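Long-range contact in Lmo2125 protein (Listeria monocytogenes serovar 1/2a, PDB 5TU0), which binds maltose and, as a solute-binding lipoprotein, probably delivers it to a membrane transporter for uptake: residues Asp91-Asp96 with Ala313-Arg318. The protein carries 2 engineered substitutions. Numbering follows the deposited sequence.
Sequences DYDEKD and ANLKAR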
ATOM      1  N   ASP A  91      13.650  15.807  -5.470  1.00 36.82           N
ATOM      2  CA  ASP A  91      13.089  14.772  -6.328  1.00 37.71           C
ATOM      3  C   ASP A  91      11.946  14.004  -5.664  1.00 35.51           C
ATOM      4  O   ASP A  91      11.587  12.923  -6.128  1.00 35.31           O
ATOM      5  CB  ASP A  91      14.197  13.803  -6.756  1.00 39.09           C
ATOM      6  CG  ASP A  91      15.312  14.491  -7.518  1.00 42.07           C
ATOM      7  OD1 ASP A  91      15.033  15.347  -8.386  1.00 43.83           O
ATOM      8  OD2 ASP A  91      16.482  14.151  -7.258  1.00 48.13           O
ATOM      9  N   TYR A  92      11.374  14.554  -4.592  1.00 34.08           N
ATOM     10  CA  TYR A  92      10.242  13.925  -3.915  1.00 33.27           C
ATOM     11  C   TYR A  92       9.026  14.857  -3.826  1.00 34.83           C
ATOM     12  O   TYR A  92       9.167  16.032  -3.458  1.00 37.42           O
ATOM     13  CB  TYR A  92      10.565  13.586  -2.460  1.00 31.40           C
ATOM     14  CG  TYR A  92      11.552  12.473  -2.168  1.00 30.48           C
ATOM     15  CD1 TYR A  92      11.461  11.238  -2.796  1.00 30.47           C
ATOM     16  CD2 TYR A  92      12.475  12.614  -1.131  1.00 30.17           C
ATOM     17  CE1 TYR A  92      12.344  10.210  -2.483  1.00 30.04           C
ATOM     18  CE2 TYR A  92      13.362  11.597  -0.805  1.00 29.79           C
ATOM     19  CZ  TYR A  92      13.292  10.397  -1.477  1.00 29.78           C
ATOM     20  OH  TYR A  92      14.162   9.387  -1.123  1.00 28.00           O
ATOM     21  N   ASP A  93       7.847  14.330  -4.133  1.00 34.66           N
ATOM     22  CA  ASP A  93       6.600  15.063  -3.923  1.00 37.12           C
ATOM     23  C   ASP A  93       6.413  15.232  -2.416  1.00 36.09           C
ATOM     24  O   ASP A  93       6.896  14.417  -1.634  1.00 34.47           O
ATOM     25  CB  ASP A  93       5.376  14.267  -4.449  1.00 38.26           C
ATOM     26  CG  ASP A  93       5.171  14.372  -5.972  1.00 41.75           C
ATOM     27  OD1 ASP A  93       5.511  15.413  -6.587  1.00 43.94           O
ATOM     28  OD2 ASP A  93       4.612  13.409  -6.554  1.00 43.41           O
ATOM     29  N   GLU A  94       5.680  16.265  -2.014  1.00 37.75           N
ATOM     30  CA  GLU A  94       5.355  16.488  -0.601  1.00 38.30           C
ATOM     31  C   GLU A  94       4.667  15.261   0.034  1.00 34.60           C
ATOM     32  O   GLU A  94       4.863  14.966   1.208  1.00 32.08           O
ATOM     33  CB  GLU A  94       4.470  17.730  -0.445  1.00 43.10           C
ATOM     34  CG  GLU A  94       5.202  19.023  -0.784  1.00 48.70           C
ATOM     35  CD  GLU A  94       4.361  20.276  -0.564  1.00 54.46           C
ATOM     36  OE1 GLU A  94       3.190  20.323  -1.017  1.00 59.00           O
ATOM     37  OE2 GLU A  94       4.891  21.240   0.039  1.00 58.70           O
ATOM     38  N   LYS A  95       3.869  14.551  -0.754  1.00 32.64           N
ATOM     39  CA  LYS A  95       3.176  13.368  -0.257  1.00 31.93           C
ATOM     40  C   LYS A  95       4.157  12.300   0.206  1.00 30.25           C
ATOM     41  O   LYS A  95       3.951  11.657   1.223  1.00 29.70           O
ATOM     42  CB  LYS A  95       2.294  12.778  -1.353  1.00 33.18           C
ATOM     43  CG  LYS A  95       1.430  11.613  -0.894  1.00 33.35           C
ATOM     44  CD  LYS A  95       0.766  10.908  -2.072  1.00 34.59           C
ATOM     45  CE  LYS A  95      -0.172  11.808  -2.839  1.00 36.60           C
ATOM     46  NZ  LYS A  95      -0.837  11.067  -3.949  1.00 37.67           N
ATOM     47  N   ASP A  96       5.227  12.106  -0.555  1.00 30.13           N
ATOM     48  CA  ASP A  96       6.211  11.085  -0.217  1.00 28.77           C
ATOM     49  C   ASP A  96       7.078  11.486   0.966  1.00 27.97           C
ATOM     50  O   ASP A  96       7.490  10.630   1.739  1.00 26.51           O
ATOM     51  CB  ASP A  96       6.977  10.701  -1.467  1.00 29.85           C
ATOM     52  CG  ASP A  96       6.044  10.029  -2.505  1.00 32.30           C
ATOM     53  OD1 ASP A  96       5.187   9.215  -2.063  1.00 33.57           O
ATOM     54  OD2 ASP A  96       6.145  10.320  -3.714  1.00 31.70           O
ATOM     55  N   ALA A 313      10.335   5.832  -5.785  1.00 28.53           N
ATOM     56  CA  ALA A 313       9.802   7.014  -5.115  1.00 28.53           C
ATOM     57  C   ALA A 313      10.398   8.274  -5.741  1.00 28.27           C
ATOM     58  O   ALA A 313       9.702   9.263  -5.927  1.00 28.28           O
ATOM     59  CB  ALA A 313      10.123   6.972  -3.634  1.00 27.60           C
ATOM     60  N   ASN A 314      11.691   8.230  -6.063  1.00 29.02           N
ATOM     61  CA  ASN A 314      12.399   9.374  -6.677  1.00 30.24           C
ATOM     62  C   ASN A 314      11.684   9.709  -7.983  1.00 31.57           C
ATOM     63  O   ASN A 314      11.516   8.835  -8.829  1.00 30.68           O
ATOM     64  CB  ASN A 314      13.892   9.011  -6.894  1.00 30.35           C
ATOM     65  CG  ASN A 314      14.695  10.127  -7.526  1.00 31.00           C
ATOM     66  OD1 ASN A 314      14.310  10.664  -8.563  1.00 32.93           O
ATOM     67  ND2 ASN A 314      15.847  10.460  -6.927  1.00 30.90           N
ATOM     68  N   LEU A 315      11.237  10.959  -8.125  1.00 32.18           N
ATOM     69  CA  LEU A 315      10.452  11.368  -9.298  1.00 34.21           C
ATOM     70  C   LEU A 315      11.201  11.266 -10.629  1.00 35.20           C
ATOM     71  O   LEU A 315      10.605  10.882 -11.632  1.00 35.30           O
ATOM     72  CB  LEU A 315       9.891  12.784  -9.113  1.00 35.42           C
ATOM     73  CG  LEU A 315       8.898  12.942  -7.961  1.00 35.89           C
ATOM     74  CD1 LEU A 315       8.527  14.402  -7.745  1.00 37.74           C
ATOM     75  CD2 LEU A 315       7.651  12.106  -8.182  1.00 35.74           C
ATOM     76  N   LYS A 316      12.496  11.603 -10.647  1.00 36.18           N
ATOM     77  CA  LYS A 316      13.270  11.505 -11.884  1.00 37.11           C
ATOM     78  C   LYS A 316      13.294  10.033 -12.314  1.00 35.64           C
ATOM     79  O   LYS A 316      13.132   9.713 -13.494  1.00 35.53           O
ATOM     80  CB  LYS A 316      14.715  12.016 -11.710  1.00 40.19           C
ATOM     81  CG  LYS A 316      14.939  13.375 -11.029  1.00 42.36           C
ATOM     82  CD  LYS A 316      14.402  14.587 -11.773  1.00 45.98           C
ATOM     83  CE  LYS A 316      12.962  14.956 -11.422  1.00 47.74           C
ATOM     84  NZ  LYS A 316      12.800  15.484 -10.026  1.00 47.48           N
ATOM     85  N   ALA A 317      13.518   9.143 -11.343  1.00 33.31           N
ATOM     86  CA  ALA A 317      13.541   7.695 -11.591  1.00 33.09           C
ATOM     87  C   ALA A 317      12.152   7.168 -11.930  1.00 32.59           C
ATOM     88  O   ALA A 317      12.018   6.241 -12.718  1.00 31.55           O
ATOM     89  CB  ALA A 317      14.093   6.949 -10.388  1.00 31.75           C
ATOM     90  N   ARG A 318      11.116   7.753 -11.325  1.00 32.48           N
ATOM     91  CA  ARG A 318       9.745   7.308 -11.609  1.00 33.28           C
ATOM     92  C   ARG A 318       9.343   7.632 -13.061  1.00 35.01           C
ATOM     93  O   ARG A 318       8.652   6.836 -13.704  1.00 35.22           O
ATOM     94  CB  ARG A 318       8.756   7.920 -10.624  1.00 32.92           C
ATOM     95  CG  ARG A 318       7.399   7.241 -10.636  1.00 32.68           C
ATOM     96  CD  ARG A 318       6.428   7.937  -9.697  1.00 32.70           C
ATOM     97  NE  ARG A 318       6.968   8.149  -8.348  1.00 32.24           N
ATOM     98  CZ  ARG A 318       6.317   8.790  -7.377  1.00 31.34           C
ATOM     99  NH1 ARG A 318       5.097   9.267  -7.587  1.00 30.73           N
ATOM    100  NH2 ARG A 318       6.902   8.968  -6.196  1.00 30.92           N
TER
HETATM  101  O   HOH W   1       8.222  11.396  -4.689  1.00 33.66           O
HETATM  102  O   HOH W   2       4.182  11.025  -5.441  1.00 34.59           O
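D96 OD2 is gripped by R318 NH2, which donates to it in a salt bridge (2.9 Å), and by a water that also links D93 OD2 to R318 NH1. The carboxylate and guanidinium meet tip to tip, their planes 69° apart; NH2 comes from above the carboxylate plane, while OD2 lies in the guanidinium plane. A second water accepts from D93 N and donates to A313 O; its distance to D96 OD2 is very short and so less certain. R318 NH2 gives a further bond to A313 O (2.8 Å), and L315 CD2 sits 3.6 Å over the centre of the guanidinium. The other D96 oxygen, OD1, bonds to Y336 OH. In this solute-binding protein fold the contact lies beside strand 105-121, joining the start of helix 94-99 to that of helix 315-323, with the D96 side chain about 14 Å from a bound glucose unit of maltose. N314 is the N-cap of helix 315-323, OD1 accepting from A317 N and, weakly, from K316 N. L315 N donates almost straight to D91 O (2.8 Å, 173°). The K316 chain, bent at chi2, chi3 and chi4, curls round D91 OD1, so that NZ closes a 2.8 Å salt bridge with OD1 on its anti side, somewhat out of the carboxylate plane.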